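Long-range contact in 3-hydroxyacyl-CoA dehydrogenase (PDB 4XGN), which probably catalyses the NAD-dependent interconversion of 3-hydroxyacyl-CoA and 3-ketoacyl-CoA, as a member of the short-chain dehydrogenase family with a Rossmann fold: residues I198-M203 with P223-P228. Residues are numbered along the deposited sequence; the frame is centred on the assembly and turned at random.
Sequences IFETPM and PRLGKP. With NAD (nicotinamide-adenine-dinucleotide), chain I.
Ile198 meets Leu225 and Gly226 where the loop after strand 189-196 of this Rossmann-fold short-chain dehydrogenase runs beside the loop leading into helix 228-240. Ile198 O accepts a nearly straight hydrogen bond from Gly226 N (2.9 Å, 178° at the hydrogen), in the carbonyl plane on a lone pair, and a second bond from a water that also donates to Arg224 O. Ile198 CG2, anti to its own backbone N, packs on Leu225 CD2 at 3.7 Å. Phe199 and Gly226 then form a single beta bridge, completed by Glu200 N donating to Gly226 O at 2.8 Å. The edge of the Phe199 backbone turned from this bridge reads the nicotinamide carboxamide: Phe199 N donates to NAD O7N (2.8 Å), while Phe199 O accepts a longer bond from NAD N7N. The Phe199 ring takes Gly226 CA over one face in a CH-pi contact, 3.7 Å from the centroid and 19° off the normal, and has Lys227 O at its edge, in plane. Phe199 CD2 comes within 3.3 Å of Gly226 C. Glu200 CB lies 4.0 Å from Leu225 CD1, and Glu200 O rests on Pro228 CD, in the first turn of helix 228-240. Thr201 turns back to the cofactor: Thr201 OG1, held between backbone N and carbonyl carbon (chi1 72°), accepts from Met203 N in an ST turn and donates to NAD O1N at 2.6 Å.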
loop_
_atom_site.group_PDB
_atom_site.type_symbol
_atom_site.label_atom_id
_atom_site.label_comp_id
_atom_site.label_asym_id
_atom_site.label_seq_id
_atom_site.Cartn_x
_atom_site.Cartn_y
_atom_site.Cartn_z
ATOM N N ILE A 198 0.639 16.751 9.054
ATOM C CA ILE A 198 0.435 17.574 10.241
ATOM C C ILE A 198 0.200 18.986 9.777
ATOM O O ILE A 198 1.065 19.561 9.100
ATOM C CB ILE A 198 1.608 17.547 11.239
ATOM C CG1 ILE A 198 2.167 16.132 11.410
ATOM C CG2 ILE A 198 1.134 18.119 12.581
ATOM C CD1 ILE A 198 3.581 16.170 11.903
ATOM N N PHE A 199 -0.955 19.525 10.182
ATOM C CA PHE A 199 -1.424 20.822 9.740
ATOM C C PHE A 199 -1.702 21.730 10.904
ATOM O O PHE A 199 -2.218 21.290 11.933
ATOM C CB PHE A 199 -2.678 20.690 8.843
ATOM C CG PHE A 199 -2.349 20.399 7.423
ATOM C CD1 PHE A 199 -1.821 19.151 7.047
ATOM C CD2 PHE A 199 -2.469 21.390 6.454
ATOM C CE1 PHE A 199 -1.479 18.896 5.741
ATOM C CE2 PHE A 199 -2.147 21.121 5.164
ATOM C CZ PHE A 199 -1.636 19.900 4.789
ATOM N N GLU A 200 -1.377 23.001 10.713
ATOM C CA GLU A 200 -1.618 24.019 11.728
ATOM C C GLU A 200 -3.112 24.413 11.851
ATOM O O GLU A 200 -3.595 25.267 11.105
ATOM C CB GLU A 200 -0.758 25.239 11.450
ATOM C CG GLU A 200 -0.793 26.248 12.577
ATOM C CD GLU A 200 0.062 27.423 12.268
ATOM O OE1 GLU A 200 -0.388 28.272 11.501
ATOM O OE2 GLU A 200 1.203 27.469 12.749
ATOM N N THR A 201 -3.819 23.769 12.784
ATOM C CA THR A 201 -5.214 24.034 13.032
ATOM C C THR A 201 -5.504 23.937 14.528
ATOM O O THR A 201 -4.705 23.401 15.267
ATOM C CB THR A 201 -6.117 23.002 12.314
ATOM O OG1 THR A 201 -6.016 21.721 12.976
ATOM C CG2 THR A 201 -5.763 22.871 10.875
ATOM N N PRO A 202 -6.713 24.312 14.956
ATOM C CA PRO A 202 -7.071 24.039 16.347
ATOM C C PRO A 202 -7.071 22.559 16.783
ATOM O O PRO A 202 -7.089 22.292 17.986
ATOM C CB PRO A 202 -8.478 24.651 16.468
ATOM C CG PRO A 202 -8.540 25.678 15.369
ATOM C CD PRO A 202 -7.748 25.094 14.260
ATOM N N MET A 203 -7.005 21.596 15.861
ATOM C CA MET A 203 -6.817 20.197 16.285
ATOM C C MET A 203 -5.586 20.030 17.175
ATOM O O MET A 203 -5.570 19.113 18.014
ATOM C CB MET A 203 -6.739 19.239 15.101
ATOM C CG MET A 203 -6.713 17.767 15.535
ATOM S SD MET A 203 -7.174 16.662 14.229
ATOM C CE MET A 203 -8.943 16.543 14.533
ATOM N N PRO A 223 9.923 21.956 6.111
ATOM C CA PRO A 223 10.103 21.649 7.535
ATOM C C PRO A 223 9.189 22.497 8.422
ATOM O O PRO A 223 9.656 23.298 9.224
ATOM C CB PRO A 223 11.610 21.939 7.754
ATOM C CG PRO A 223 11.926 22.973 6.762
ATOM C CD PRO A 223 11.092 22.690 5.562
ATOM N N ARG A 224 7.891 22.303 8.261
ATOM C CA ARG A 224 6.887 23.093 8.971
ATOM C C ARG A 224 5.558 22.379 8.900
ATOM O O ARG A 224 5.371 21.462 8.092
ATOM C CB ARG A 224 6.742 24.483 8.327
ATOM C CG ARG A 224 6.321 24.434 6.857
ATOM C CD ARG A 224 5.770 25.756 6.398
ATOM N NE ARG A 224 5.551 25.810 4.966
ATOM C CZ ARG A 224 4.448 25.412 4.327
ATOM N NH1 ARG A 224 3.399 24.879 4.966
ATOM N NH2 ARG A 224 4.384 25.608 3.020
ATOM N N LEU A 225 4.613 22.849 9.701
ATOM C CA LEU A 225 3.230 22.370 9.621
ATOM C C LEU A 225 2.573 22.847 8.334
ATOM O O LEU A 225 2.893 23.921 7.821
ATOM C CB LEU A 225 2.402 22.916 10.797
ATOM C CG LEU A 225 2.907 22.558 12.202
ATOM C CD1 LEU A 225 1.913 22.982 13.298
ATOM C CD2 LEU A 225 3.257 21.100 12.342
ATOM N N GLY A 226 1.640 22.054 7.826
ATOM C CA GLY A 226 0.881 22.399 6.653
ATOM C C GLY A 226 -0.059 23.577 6.961
ATOM O O GLY A 226 -0.510 23.732 8.103
ATOM N N LYS A 227 -0.340 24.372 5.941
ATOM C CA LYS A 227 -1.353 25.429 6.066
ATOM C C LYS A 227 -2.706 24.901 5.562
ATOM O O LYS A 227 -2.764 24.202 4.554
ATOM C CB LYS A 227 -0.930 26.630 5.227
ATOM C CG LYS A 227 0.337 27.287 5.724
ATOM C CD LYS A 227 0.818 28.271 4.706
ATOM C CE LYS A 227 2.104 28.952 5.150
ATOM N NZ LYS A 227 2.952 29.012 3.963
ATOM N N PRO A 228 -3.829 25.307 6.196
ATOM C CA PRO A 228 -5.146 24.908 5.651
ATOM C C PRO A 228 -5.327 25.216 4.146
ATOM O O PRO A 228 -5.951 24.436 3.433
ATOM C CB PRO A 228 -6.136 25.701 6.534
ATOM C CG PRO A 228 -5.415 25.784 7.816
ATOM C CD PRO A 228 -3.958 25.973 7.501
HETATM P PA NAD I . -10.408 21.224 13.691
HETATM O O1A NAD I . -10.596 20.715 15.075
HETATM O O2A NAD I . -9.841 22.601 13.528
HETATM O O5B NAD I . -11.775 21.138 12.857
HETATM C C5B NAD I . -12.636 20.027 12.973
HETATM C C4B NAD I . -14.093 20.514 12.885
HETATM O O4B NAD I . -14.790 19.384 13.023
HETATM C C3B NAD I . -14.470 21.410 14.093
HETATM O O3B NAD I . -14.928 22.675 13.746
HETATM C C2B NAD I . -15.484 20.482 14.787
HETATM O O2B NAD I . -16.411 21.261 15.628
HETATM C C1B NAD I . -16.026 19.735 13.829
HETATM N N9A NAD I . -16.578 18.509 14.316
HETATM C C8A NAD I . -16.080 17.633 15.245
HETATM N N7A NAD I . -16.984 16.622 15.459
HETATM C C5A NAD I . -17.989 16.894 14.639
HETATM C C6A NAD I . -19.160 16.218 14.410
HETATM N N6A NAD I . -19.656 15.046 15.054
HETATM N N1A NAD I . -20.025 16.705 13.507
HETATM C C2A NAD I . -19.763 17.856 12.814
HETATM N N3A NAD I . -18.590 18.524 13.022
HETATM C C4A NAD I . -17.747 18.026 13.951
HETATM O O3 NAD I . -9.377 20.137 13.112
HETATM P PN NAD I . -8.861 20.053 11.568
HETATM O O1N NAD I . -7.372 19.990 11.654
HETATM O O2N NAD I . -9.396 21.132 10.640
HETATM O O5D NAD I . -9.417 18.605 11.103
HETATM C C5D NAD I . -10.066 18.403 9.849
HETATM C C4D NAD I . -9.947 17.009 9.364
HETATM O O4D NAD I . -8.623 16.830 9.076
HETATM C C3D NAD I . -10.303 15.966 10.454
HETATM O O3D NAD I . -10.929 14.881 9.922
HETATM C C2D NAD I . -8.875 15.625 10.967
HETATM O O2D NAD I . -8.869 14.317 11.703
HETATM C C1D NAD I . -8.150 15.581 9.869
HETATM N N1N NAD I . -6.702 15.724 9.968
HETATM C C2N NAD I . -6.087 16.786 10.588
HETATM C C3N NAD I . -4.704 16.893 10.665
HETATM C C7N NAD I . -3.999 18.008 11.377
HETATM O O7N NAD I . -2.816 17.905 11.603
HETATM N N7N NAD I . -4.698 19.188 11.743
HETATM C C4N NAD I . -3.927 15.882 10.060
HETATM C C5N NAD I . -4.538 14.842 9.408
HETATM C C6N NAD I . -5.913 14.763 9.353
HETATM O O HOH W 1 3.589 19.244 7.938
#